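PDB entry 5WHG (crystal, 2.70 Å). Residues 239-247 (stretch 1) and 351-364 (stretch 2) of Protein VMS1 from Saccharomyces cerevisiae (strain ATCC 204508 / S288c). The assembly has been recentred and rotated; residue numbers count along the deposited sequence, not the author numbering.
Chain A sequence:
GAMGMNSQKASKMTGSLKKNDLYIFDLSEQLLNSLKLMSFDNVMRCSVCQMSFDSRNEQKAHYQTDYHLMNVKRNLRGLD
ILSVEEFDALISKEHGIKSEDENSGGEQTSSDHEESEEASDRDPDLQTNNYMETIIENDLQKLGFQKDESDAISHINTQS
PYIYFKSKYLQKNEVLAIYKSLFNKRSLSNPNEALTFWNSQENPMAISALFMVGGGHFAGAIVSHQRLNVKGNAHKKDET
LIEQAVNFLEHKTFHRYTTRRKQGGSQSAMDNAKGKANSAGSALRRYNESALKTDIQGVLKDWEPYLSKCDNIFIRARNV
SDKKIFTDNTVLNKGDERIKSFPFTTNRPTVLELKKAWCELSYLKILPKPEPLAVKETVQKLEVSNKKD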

# COMPACT_ATOMS: atom_id res chain seq x y z
N GLU A 239 -4.67 -2.99 -19.22
CA GLU A 239 -4.85 -2.86 -17.78
C GLU A 239 -6.28 -3.22 -17.37
O GLU A 239 -7.24 -2.59 -17.81
CB GLU A 239 -4.51 -1.44 -17.32
CG GLU A 239 -3.69 -1.36 -16.03
CD GLU A 239 -3.04 0.01 -15.84
OE1 GLU A 239 -3.78 1.01 -15.71
OE2 GLU A 239 -1.80 0.08 -15.83
N THR A 240 -6.42 -4.24 -16.52
CA THR A 240 -7.74 -4.63 -16.04
C THR A 240 -8.40 -3.47 -15.29
O THR A 240 -7.77 -2.46 -14.94
CB THR A 240 -7.64 -5.87 -15.14
OG1 THR A 240 -7.12 -5.51 -13.85
CG2 THR A 240 -6.73 -6.91 -15.78
N LEU A 241 -9.71 -3.61 -15.06
CA LEU A 241 -10.44 -2.58 -14.33
C LEU A 241 -9.97 -2.48 -12.88
O LEU A 241 -9.91 -1.38 -12.32
CB LEU A 241 -11.94 -2.86 -14.39
CG LEU A 241 -12.61 -2.81 -15.77
CD1 LEU A 241 -12.17 -1.57 -16.55
CD2 LEU A 241 -12.35 -4.08 -16.58
N ILE A 242 -9.61 -3.61 -12.27
CA ILE A 242 -9.10 -3.59 -10.90
C ILE A 242 -7.75 -2.87 -10.84
O ILE A 242 -7.50 -2.04 -9.95
CB ILE A 242 -9.04 -5.03 -10.36
CG1 ILE A 242 -10.47 -5.53 -10.12
CG2 ILE A 242 -8.27 -5.14 -9.06
CD1 ILE A 242 -11.21 -4.76 -9.05
N GLU A 243 -6.87 -3.14 -11.81
CA GLU A 243 -5.60 -2.42 -11.87
C GLU A 243 -5.79 -0.97 -12.28
O GLU A 243 -5.06 -0.09 -11.81
CB GLU A 243 -4.64 -3.13 -12.84
CG GLU A 243 -4.07 -4.43 -12.32
CD GLU A 243 -3.93 -5.47 -13.42
OE1 GLU A 243 -4.14 -5.12 -14.60
OE2 GLU A 243 -3.60 -6.64 -13.11
N GLN A 244 -6.77 -0.70 -13.14
CA GLN A 244 -6.95 0.66 -13.61
C GLN A 244 -7.40 1.62 -12.51
O GLN A 244 -7.37 2.84 -12.72
CB GLN A 244 -7.94 0.68 -14.76
CG GLN A 244 -7.66 1.76 -15.76
CD GLN A 244 -8.61 1.72 -16.91
OE1 GLN A 244 -9.40 0.78 -17.04
NE2 GLN A 244 -8.56 2.74 -17.76
N ALA A 245 -7.81 1.11 -11.35
CA ALA A 245 -8.30 1.94 -10.27
C ALA A 245 -7.23 2.23 -9.22
O ALA A 245 -7.49 3.00 -8.28
CB ALA A 245 -9.52 1.28 -9.61
N VAL A 246 -6.04 1.64 -9.35
CA VAL A 246 -4.94 1.93 -8.44
C VAL A 246 -4.45 3.35 -8.71
O VAL A 246 -4.10 3.70 -9.84
CB VAL A 246 -3.80 0.92 -8.62
CG1 VAL A 246 -2.66 1.23 -7.66
CG2 VAL A 246 -4.28 -0.50 -8.42
N ASN A 247 -4.41 4.18 -7.67
CA ASN A 247 -3.98 5.56 -7.80
C ASN A 247 -2.56 5.72 -7.26
O ASN A 247 -2.36 5.76 -6.04
CB ASN A 247 -4.96 6.48 -7.09
CG ASN A 247 -4.62 7.93 -7.28
OD1 ASN A 247 -3.77 8.28 -8.10
ND2 ASN A 247 -5.31 8.79 -6.55
N VAL A 351 6.29 -0.87 -12.97
CA VAL A 351 5.12 -0.22 -12.39
C VAL A 351 3.93 -1.16 -12.38
O VAL A 351 3.22 -1.29 -11.38
CB VAL A 351 4.81 1.10 -13.14
CG1 VAL A 351 3.36 1.42 -13.01
CG2 VAL A 351 5.57 2.22 -12.49
N LEU A 352 3.70 -1.87 -13.48
CA LEU A 352 2.55 -2.75 -13.51
C LEU A 352 2.66 -3.81 -12.42
O LEU A 352 1.67 -4.15 -11.77
CB LEU A 352 2.38 -3.37 -14.90
CG LEU A 352 1.16 -4.29 -14.99
CD1 LEU A 352 -0.13 -3.55 -15.40
CD2 LEU A 352 1.45 -5.46 -15.89
N GLU A 353 3.88 -4.29 -12.15
CA GLU A 353 4.07 -5.26 -11.08
C GLU A 353 3.80 -4.66 -9.70
O GLU A 353 3.30 -5.36 -8.81
CB GLU A 353 5.49 -5.84 -11.15
CG GLU A 353 5.84 -6.80 -10.02
CD GLU A 353 4.89 -8.01 -9.92
OE1 GLU A 353 4.75 -8.77 -10.92
OE2 GLU A 353 4.30 -8.20 -8.83
N LEU A 354 4.12 -3.38 -9.50
CA LEU A 354 3.73 -2.69 -8.27
C LEU A 354 2.21 -2.67 -8.11
O LEU A 354 1.69 -2.82 -6.99
CB LEU A 354 4.31 -1.27 -8.27
CG LEU A 354 5.85 -1.16 -8.16
CD1 LEU A 354 6.31 0.27 -8.07
CD2 LEU A 354 6.40 -1.96 -6.97
N LYS A 355 1.47 -2.50 -9.22
CA LYS A 355 0.01 -2.50 -9.15
C LYS A 355 -0.53 -3.91 -8.89
O LYS A 355 -1.52 -4.08 -8.17
CB LYS A 355 -0.59 -1.95 -10.44
CG LYS A 355 -0.18 -0.55 -10.84
CD LYS A 355 -1.10 -0.03 -11.95
CE LYS A 355 -0.88 1.45 -12.22
NZ LYS A 355 -1.96 2.00 -13.09
N LYS A 356 0.09 -4.93 -9.51
CA LYS A 356 -0.28 -6.31 -9.20
C LYS A 356 -0.14 -6.57 -7.71
O LYS A 356 -1.07 -7.05 -7.06
CB LYS A 356 0.60 -7.28 -10.02
CG LYS A 356 0.34 -8.81 -9.81
CD LYS A 356 1.19 -9.45 -8.66
CE LYS A 356 0.55 -10.73 -8.09
NZ LYS A 356 1.28 -11.30 -6.92
N ALA A 357 1.02 -6.22 -7.16
CA ALA A 357 1.25 -6.40 -5.73
C ALA A 357 0.20 -5.67 -4.91
O ALA A 357 -0.34 -6.22 -3.95
CB ALA A 357 2.65 -5.91 -5.38
N TRP A 358 -0.10 -4.42 -5.27
CA TRP A 358 -1.07 -3.65 -4.49
C TRP A 358 -2.45 -4.30 -4.53
O TRP A 358 -3.10 -4.46 -3.49
CB TRP A 358 -1.16 -2.20 -4.97
CG TRP A 358 -2.09 -1.40 -4.09
CD1 TRP A 358 -3.26 -0.80 -4.47
CD2 TRP A 358 -1.94 -1.15 -2.69
NE1 TRP A 358 -3.85 -0.18 -3.38
CE2 TRP A 358 -3.06 -0.38 -2.28
CE3 TRP A 358 -0.97 -1.49 -1.74
CZ2 TRP A 358 -3.23 0.06 -0.95
CZ3 TRP A 358 -1.15 -1.07 -0.42
CH2 TRP A 358 -2.27 -0.29 -0.04
N CYS A 359 -2.92 -4.68 -5.72
CA CYS A 359 -4.23 -5.33 -5.79
C CYS A 359 -4.25 -6.62 -4.99
O CYS A 359 -5.26 -6.96 -4.37
CB CYS A 359 -4.63 -5.59 -7.24
SG CYS A 359 -5.04 -4.11 -8.19
N GLU A 360 -3.12 -7.34 -4.99
CA GLU A 360 -2.98 -8.55 -4.19
C GLU A 360 -3.02 -8.28 -2.68
O GLU A 360 -3.41 -9.16 -1.91
CB GLU A 360 -1.67 -9.26 -4.56
CG GLU A 360 -1.38 -10.50 -3.77
CD GLU A 360 -2.51 -11.49 -3.84
OE1 GLU A 360 -2.86 -12.05 -2.79
OE2 GLU A 360 -3.04 -11.70 -4.96
N LEU A 361 -2.60 -7.09 -2.22
CA LEU A 361 -2.67 -6.79 -0.79
C LEU A 361 -3.99 -6.16 -0.36
O LEU A 361 -4.38 -6.27 0.81
CB LEU A 361 -1.54 -5.85 -0.37
CG LEU A 361 -0.08 -6.29 -0.30
CD1 LEU A 361 0.83 -5.07 -0.47
CD2 LEU A 361 0.21 -6.97 1.03
N SER A 362 -4.69 -5.50 -1.27
CA SER A 362 -5.74 -4.57 -0.89
C SER A 362 -7.15 -5.11 -1.11
O SER A 362 -8.12 -4.40 -0.83
CB SER A 362 -5.54 -3.25 -1.64
OG SER A 362 -5.57 -3.44 -3.04
N TYR A 363 -7.30 -6.35 -1.59
CA TYR A 363 -8.61 -6.96 -1.77
C TYR A 363 -8.72 -8.21 -0.90
O TYR A 363 -7.77 -9.00 -0.83
CB TYR A 363 -8.88 -7.34 -3.24
CG TYR A 363 -9.14 -6.16 -4.13
CD1 TYR A 363 -8.08 -5.44 -4.69
CD2 TYR A 363 -10.44 -5.75 -4.42
CE1 TYR A 363 -8.31 -4.35 -5.51
CE2 TYR A 363 -10.69 -4.67 -5.25
CZ TYR A 363 -9.61 -3.97 -5.78
OH TYR A 363 -9.83 -2.88 -6.60
N LEU A 364 -9.87 -8.38 -0.25
CA LEU A 364 -10.06 -9.59 0.53
C LEU A 364 -10.03 -10.80 -0.40
O LEU A 364 -10.36 -10.71 -1.58
CB LEU A 364 -11.37 -9.53 1.31
CG LEU A 364 -11.51 -8.45 2.38
CD1 LEU A 364 -12.86 -8.56 3.05
CD2 LEU A 364 -10.38 -8.53 3.43

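The short helical segment of stretch 1 packs against one side of the helix in stretch 2 through a small apolar cluster centred on Cys-359, with a weak salt bridge at the more exposed end. The two segments lie more than a hundred residues apart in sequence and bury 512 Å² between them, and their backbones come closest at Glu-243 and Lys-355, whose CA atoms are 6.2 Å apart.

Lys-355, Trp-358 and Cys-359 all direct their CA-to-CB bonds toward stretch 1, as the spacing of three and four residues along a helix allows. Tyr-363, just beyond the helix, does the same. From the other side, Ile-242 and Val-246, four residues apart, both point toward stretch 2 and meet at the sulfur of Cys-359: Ile-242 CG2 lies 3.5 Å from Cys-359 SG, and Val-246 CG2 lies 3.7 Å from the same Cys-359 SG. The backbone of stretch 1 also passes close to the sulfur, with Glu-243 CA 4.1 Å from Cys-359 SG.

The aromatic residues extend this cluster. Ile-242 CG2 packs 3.6 Å from Tyr-363 CE1, approaching the ring obliquely, while Ile-242 CD1 reaches to 3.4 Å from Tyr-363 OH. Val-246, in its t rotamer, also packs on the tryptophan: Val-246 CG1 is 3.8 Å from Trp-358 CD1, and Val-246 CG2 is 4.1 Å from the same Trp-358 CD1, with CG1 oblique to the ring. The indole nitrogen, Trp-358 NE1, is hydrogen-bonded elsewhere in the structure.

At the more exposed end, Lys-355 stretches its side chain, with chi2 to chi4 all t, so that its ammonium group reaches Glu-239. Lys-355 NZ is 3.3 Å from both Glu-239 OE1 and Glu-239 OE2, and this evenly shared salt bridge consists of two weak hydrogen bonds. Leu-352 borders the charged pair, its CD1 4.0 Å from Glu-239 OE2; although its CA-to-CB bond points sideways, the end of its side chain comes nearer to stretch 1.

Local hydrogen bonds shape the turn that presents these residues. Thr-240 caps the short helix, its OG1 accepting from Glu-243 N at 3.1 Å, and Glu-243 OE1 accepts in return from Thr-240 N, also at 3.1 Å. The side chain of Glu-243 is thus folded back onto its own segment, and it makes no salt bridge with Lys-355. A backbone bond from Val-246 N to Glu-243 O, 3.2 Å long, follows the helical segment and links Val-246 to Glu-243, whose CA is the one nearest a CA of the partner helix.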